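Local coordinates for protein 16S rRNA methylase (Uncultured bacterium, PDB 7JLZ) that probably methylates N1 of adenine 1408 in the 16S rRNA of the 30S ribosomal subunit, a modification linked to aminoglycoside resistance, at residues Phe167-Leu180 against Asn201-Met212. Residues are numbered along the deposited sequence; the frame is centred on the assembly and turned at random.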
loop_
_atom_site.group_PDB
_atom_site.type_symbol
_atom_site.label_atom_id
_atom_site.label_comp_id
_atom_site.label_asym_id
_atom_site.label_seq_id
_atom_site.Cartn_x
_atom_site.Cartn_y
_atom_site.Cartn_z
ATOM N N PHE A 167 -9.891 -9.954 9.551
ATOM C CA PHE A 167 -9.491 -9.802 8.161
ATOM C C PHE A 167 -10.259 -10.719 7.223
ATOM O O PHE A 167 -10.439 -10.378 6.049
ATOM C CB PHE A 167 -7.991 -10.038 8.030
ATOM C CG PHE A 167 -7.173 -8.947 8.639
ATOM C CD1 PHE A 167 -7.055 -7.728 7.996
ATOM C CD2 PHE A 167 -6.545 -9.123 9.859
ATOM C CE1 PHE A 167 -6.302 -6.700 8.548
ATOM C CE2 PHE A 167 -5.789 -8.101 10.422
ATOM C CZ PHE A 167 -5.672 -6.891 9.763
ATOM N N GLU A 168 -10.719 -11.872 7.709
ATOM C CA GLU A 168 -11.575 -12.708 6.874
ATOM C C GLU A 168 -12.884 -11.999 6.556
ATOM O O GLU A 168 -13.463 -12.212 5.480
ATOM C CB GLU A 168 -11.822 -14.053 7.559
ATOM C CG GLU A 168 -10.605 -14.964 7.510
ATOM C CD GLU A 168 -10.876 -16.353 8.035
ATOM O OE1 GLU A 168 -11.718 -16.499 8.946
ATOM O OE2 GLU A 168 -10.242 -17.302 7.526
ATOM N N LYS A 169 -13.350 -11.137 7.465
ATOM C CA LYS A 169 -14.522 -10.313 7.198
ATOM C C LYS A 169 -14.287 -9.326 6.064
ATOM O O LYS A 169 -15.252 -8.730 5.574
ATOM C CB LYS A 169 -14.947 -9.583 8.480
ATOM C CG LYS A 169 -15.670 -10.484 9.482
ATOM C CD LYS A 169 -15.990 -9.758 10.779
ATOM C CE LYS A 169 -16.998 -10.533 11.626
ATOM N NZ LYS A 169 -16.486 -11.855 12.099
ATOM N N ASN A 170 -13.040 -9.157 5.622
ATOM C CA ASN A 170 -12.705 -8.342 4.461
ATOM C C ASN A 170 -12.147 -9.203 3.324
ATOM O O ASN A 170 -11.427 -8.707 2.456
ATOM C CB ASN A 170 -11.722 -7.235 4.847
ATOM C CG ASN A 170 -12.252 -6.348 5.965
ATOM O OD1 ASN A 170 -13.175 -5.561 5.762
ATOM N ND2 ASN A 170 -11.669 -6.475 7.153
ATOM N N ASN A 171 -12.460 -10.501 3.338
ATOM C CA ASN A 171 -12.130 -11.451 2.272
ATOM C C ASN A 171 -10.633 -11.737 2.187
ATOM O O ASN A 171 -10.123 -12.135 1.134
ATOM C CB ASN A 171 -12.667 -10.985 0.905
ATOM C CG ASN A 171 -12.723 -12.112 -0.110
ATOM O OD1 ASN A 171 -13.130 -13.226 0.213
ATOM N ND2 ASN A 171 -12.295 -11.833 -1.336
ATOM N N LEU A 172 -9.918 -11.574 3.298
ATOM C CA LEU A 172 -8.478 -11.775 3.340
ATOM C C LEU A 172 -8.161 -12.935 4.265
ATOM O O LEU A 172 -8.582 -12.938 5.424
ATOM C CB LEU A 172 -7.756 -10.511 3.814
ATOM C CG LEU A 172 -7.896 -9.315 2.866
ATOM C CD1 LEU A 172 -7.339 -8.054 3.510
ATOM C CD2 LEU A 172 -7.220 -9.615 1.527
ATOM N N HIS A 173 -7.422 -13.911 3.751
ATOM C CA HIS A 173 -6.982 -15.055 4.536
ATOM C C HIS A 173 -5.515 -14.879 4.909
ATOM O O HIS A 173 -4.661 -14.751 4.029
ATOM C CB HIS A 173 -7.201 -16.345 3.751
ATOM C CG HIS A 173 -6.648 -17.542 4.434
ATOM N ND1 HIS A 173 -5.418 -18.073 4.116
ATOM C CD2 HIS A 173 -7.145 -18.303 5.436
ATOM C CE1 HIS A 173 -5.186 -19.116 4.889
ATOM N NE2 HIS A 173 -6.215 -19.278 5.700
ATOM N N LEU A 174 -5.224 -14.872 6.209
ATOM C CA LEU A 174 -3.872 -14.579 6.675
ATOM C C LEU A 174 -2.924 -15.729 6.346
ATOM O O LEU A 174 -3.205 -16.894 6.653
ATOM C CB LEU A 174 -3.884 -14.324 8.179
ATOM C CG LEU A 174 -2.516 -14.054 8.822
ATOM C CD1 LEU A 174 -2.054 -12.656 8.475
ATOM C CD2 LEU A 174 -2.546 -14.276 10.328
ATOM N N THR A 175 -1.792 -15.399 5.722
ATOM C CA THR A 175 -0.768 -16.379 5.410
ATOM C C THR A 175 0.550 -16.141 6.130
ATOM O O THR A 175 1.314 -17.095 6.304
ATOM C CB THR A 175 -0.490 -16.421 3.897
ATOM O OG1 THR A 175 0.064 -15.175 3.466
ATOM C CG2 THR A 175 -1.769 -16.711 3.112
ATOM N N GLU A 176 0.839 -14.909 6.544
ATOM C CA GLU A 176 2.094 -14.603 7.211
ATOM C C GLU A 176 1.863 -13.489 8.216
ATOM O O GLU A 176 1.053 -12.579 7.990
ATOM C CB GLU A 176 3.183 -14.169 6.229
ATOM C CG GLU A 176 3.640 -15.222 5.248
ATOM C CD GLU A 176 4.956 -14.854 4.594
ATOM O OE1 GLU A 176 5.688 -14.025 5.170
ATOM O OE2 GLU A 176 5.257 -15.394 3.508
ATOM N N PHE A 177 2.622 -13.546 9.310
ATOM C CA PHE A 177 2.641 -12.480 10.301
ATOM C C PHE A 177 4.058 -12.360 10.823
ATOM O O PHE A 177 4.709 -13.374 11.061
ATOM C CB PHE A 177 1.690 -12.764 11.472
ATOM C CG PHE A 177 1.895 -11.861 12.661
ATOM C CD1 PHE A 177 1.245 -10.646 12.745
ATOM C CD2 PHE A 177 2.733 -12.242 13.704
ATOM C CE1 PHE A 177 1.436 -9.817 13.838
ATOM C CE2 PHE A 177 2.925 -11.417 14.796
ATOM C CZ PHE A 177 2.271 -10.204 14.859
ATOM N N GLY A 178 4.529 -11.138 11.036
ATOM C CA GLY A 178 5.833 -11.004 11.669
ATOM C C GLY A 178 6.174 -9.560 11.969
ATOM O O GLY A 178 5.464 -8.629 11.585
ATOM N N SER A 179 7.281 -9.393 12.683
ATOM C CA SER A 179 7.777 -8.057 12.985
ATOM C C SER A 179 8.539 -7.481 11.798
ATOM O O SER A 179 9.188 -8.202 11.039
ATOM C CB SER A 179 8.704 -8.087 14.207
ATOM O OG SER A 179 8.055 -8.624 15.343
ATOM N N LEU A 180 8.473 -6.159 11.661
ATOM C CA LEU A 180 9.318 -5.450 10.713
ATOM C C LEU A 180 10.692 -5.202 11.325
ATOM O O LEU A 180 10.809 -4.916 12.519
ATOM C CB LEU A 180 8.673 -4.117 10.328
ATOM C CG LEU A 180 8.385 -3.811 8.855
ATOM C CD1 LEU A 180 7.413 -4.807 8.282
ATOM C CD2 LEU A 180 7.844 -2.391 8.695
ATOM N N ASN A 201 7.143 0.044 22.671
ATOM C CA ASN A 201 8.514 0.031 22.180
ATOM C C ASN A 201 8.563 0.289 20.678
ATOM O O ASN A 201 9.497 -0.127 19.993
ATOM C CB ASN A 201 9.189 -1.304 22.516
ATOM N N ARG A 202 7.531 0.974 20.175
ATOM C CA ARG A 202 7.380 1.384 18.782
ATOM C C ARG A 202 7.491 0.232 17.776
ATOM O O ARG A 202 8.180 0.385 16.754
ATOM C CB ARG A 202 8.413 2.454 18.440
ATOM N N PRO A 203 6.836 -0.915 17.982
ATOM C CA PRO A 203 7.021 -2.021 17.043
ATOM C C PRO A 203 6.133 -1.865 15.823
ATOM O O PRO A 203 5.045 -1.287 15.881
ATOM C CB PRO A 203 6.620 -3.244 17.867
ATOM C CG PRO A 203 5.534 -2.725 18.742
ATOM C CD PRO A 203 5.837 -1.254 19.015
ATOM N N LEU A 204 6.624 -2.382 14.702
ATOM C CA LEU A 204 5.858 -2.426 13.465
ATOM C C LEU A 204 5.697 -3.876 13.026
ATOM O O LEU A 204 6.590 -4.705 13.239
ATOM C CB LEU A 204 6.526 -1.604 12.356
ATOM C CG LEU A 204 6.580 -0.082 12.562
ATOM C CD1 LEU A 204 7.206 0.594 11.353
ATOM C CD2 LEU A 204 5.187 0.499 12.839
ATOM N N TYR A 205 4.559 -4.171 12.404
ATOM C CA TYR A 205 4.205 -5.530 12.035
ATOM C C TYR A 205 3.833 -5.585 10.564
ATOM O O TYR A 205 3.329 -4.612 9.996
ATOM C CB TYR A 205 3.033 -6.058 12.867
ATOM C CG TYR A 205 3.316 -5.995 14.347
ATOM C CD1 TYR A 205 4.020 -7.008 14.980
ATOM C CD2 TYR A 205 2.902 -4.904 15.106
ATOM C CE1 TYR A 205 4.288 -6.944 16.336
ATOM C CE2 TYR A 205 3.164 -4.832 16.448
ATOM C CZ TYR A 205 3.854 -5.854 17.061
ATOM O OH TYR A 205 4.110 -5.779 18.408
ATOM N N GLN A 206 4.111 -6.735 9.970
ATOM C CA GLN A 206 3.808 -7.045 8.579
ATOM C C GLN A 206 2.884 -8.254 8.558
ATOM O O GLN A 206 3.185 -9.270 9.176
ATOM C CB GLN A 206 5.106 -7.359 7.840
ATOM C CG GLN A 206 5.036 -7.412 6.336
ATOM C CD GLN A 206 6.390 -7.759 5.743
ATOM O OE1 GLN A 206 6.941 -8.824 6.023
ATOM N NE2 GLN A 206 6.946 -6.853 4.943
ATOM N N LEU A 207 1.775 -8.150 7.839
ATOM C CA LEU A 207 0.824 -9.244 7.714
ATOM C C LEU A 207 0.577 -9.448 6.232
ATOM O O LEU A 207 0.404 -8.469 5.502
ATOM C CB LEU A 207 -0.504 -8.930 8.427
ATOM C CG LEU A 207 -0.567 -8.927 9.957
ATOM C CD1 LEU A 207 0.182 -7.733 10.552
ATOM C CD2 LEU A 207 -2.007 -8.935 10.430
ATOM N N LYS A 208 0.589 -10.704 5.783
ATOM C CA LYS A 208 0.321 -11.024 4.386
ATOM C C LYS A 208 -0.922 -11.889 4.291
ATOM O O LYS A 208 -1.197 -12.708 5.169
ATOM C CB LYS A 208 1.498 -11.749 3.721
ATOM C CG LYS A 208 2.746 -10.857 3.684
ATOM C CD LYS A 208 3.887 -11.471 2.894
ATOM C CE LYS A 208 5.076 -10.511 2.848
ATOM N NZ LYS A 208 6.282 -11.112 2.202
ATOM N N PHE A 209 -1.666 -11.690 3.207
ATOM C CA PHE A 209 -2.935 -12.367 2.996
ATOM C C PHE A 209 -3.043 -12.793 1.545
ATOM O O PHE A 209 -2.385 -12.243 0.658
ATOM C CB PHE A 209 -4.143 -11.474 3.318
ATOM C CG PHE A 209 -4.065 -10.776 4.653
ATOM C CD1 PHE A 209 -3.332 -9.608 4.804
ATOM C CD2 PHE A 209 -4.755 -11.275 5.741
ATOM C CE1 PHE A 209 -3.273 -8.967 6.022
ATOM C CE2 PHE A 209 -4.704 -10.637 6.954
ATOM C CZ PHE A 209 -3.959 -9.481 7.094
ATOM N N LYS A 210 -3.893 -13.784 1.317
ATOM C CA LYS A 210 -4.428 -14.039 -0.010
ATOM C C LYS A 210 -5.945 -13.921 0.054
ATOM O O LYS A 210 -6.542 -13.823 1.126
ATOM C CB LYS A 210 -3.988 -15.409 -0.536
ATOM C CG LYS A 210 -4.246 -16.555 0.407
ATOM C CD LYS A 210 -3.838 -17.877 -0.240
ATOM C CE LYS A 210 -4.002 -19.051 0.709
ATOM N NZ LYS A 210 -3.654 -20.344 0.039
ATOM N N LYS A 211 -6.576 -13.878 -1.113
ATOM C CA LYS A 211 -8.029 -13.795 -1.139
ATOM C C LYS A 211 -8.660 -15.075 -0.615
ATOM O O LYS A 211 -8.149 -16.183 -0.818
ATOM C CB LYS A 211 -8.527 -13.539 -2.549
ATOM C CG LYS A 211 -8.177 -12.199 -3.088
ATOM C CD LYS A 211 -8.915 -12.030 -4.396
ATOM C CE LYS A 211 -8.816 -10.633 -4.903
ATOM N NZ LYS A 211 -9.864 -10.433 -5.941
ATOM N N MET A 212 -9.794 -14.921 0.053
ATOM C CA MET A 212 -10.507 -16.088 0.538
ATOM C C MET A 212 -11.300 -16.721 -0.599
ATOM O O MET A 212 -11.564 -16.075 -1.608
ATOM C CB MET A 212 -11.432 -15.715 1.681
ATOM C CG MET A 212 -10.707 -15.271 2.917
ATOM S SD MET A 212 -11.905 -14.888 4.187
ATOM C CE MET A 212 -12.640 -16.502 4.441
HETATM O O HOH W 1 -12.572 -14.380 -3.251
#
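L174 lies across from F209 and F177 across from L207 as non-hydrogen-bonded pairs of two antiparallel strands, 172-179 and 205-211, whose local axes make an angle of 137°. Between those pairs the register slips by one residue: T175 and E176 both face K208 in a classic beta bulge, and K208 O accepts T175 N at 2.8 Å and E176 N at 3.3 Å, both from the same face of its carbonyl plane. The face carrying L174, F177, L207 and F209 is apolar, with F209 at the centre of its packing. Its CZ sits over the centre of the F167 ring, 3.5 Å above the plane, with the two rings inclined at 44°. L174 has CG anti to the backbone N (chi1 178°), which lets CD1 come within 3.7 Å of F209 CE2 in an off-centre CH-pi contact. Further along, F177 lays its ring edge against L207 CG, while F177 CZ reaches Y205 CD1 at 3.6 Å; those two aromatic planes are nearly parallel but slid apart. Q206 and K208 lie on the opposite face; L180 brings CD1 to 3.5 Å from Q206 CB, and the E176 carboxylate runs beside the K208 chain without forming a salt bridge. N171 is the C-prime residue of the Schellman motif closing helix 156-168; beside it M212 bends, its SD 3.5 Å from E168 CB. N171 ND2 hydrogen-bonds to S122 OG, and a water also joins it to M212 O. Strand 172-179 forms one border of the Rossmann-like methyltransferase sheet; strand 205-211 lies between it and strand 129-135, whose I133 meets both F167 and F209.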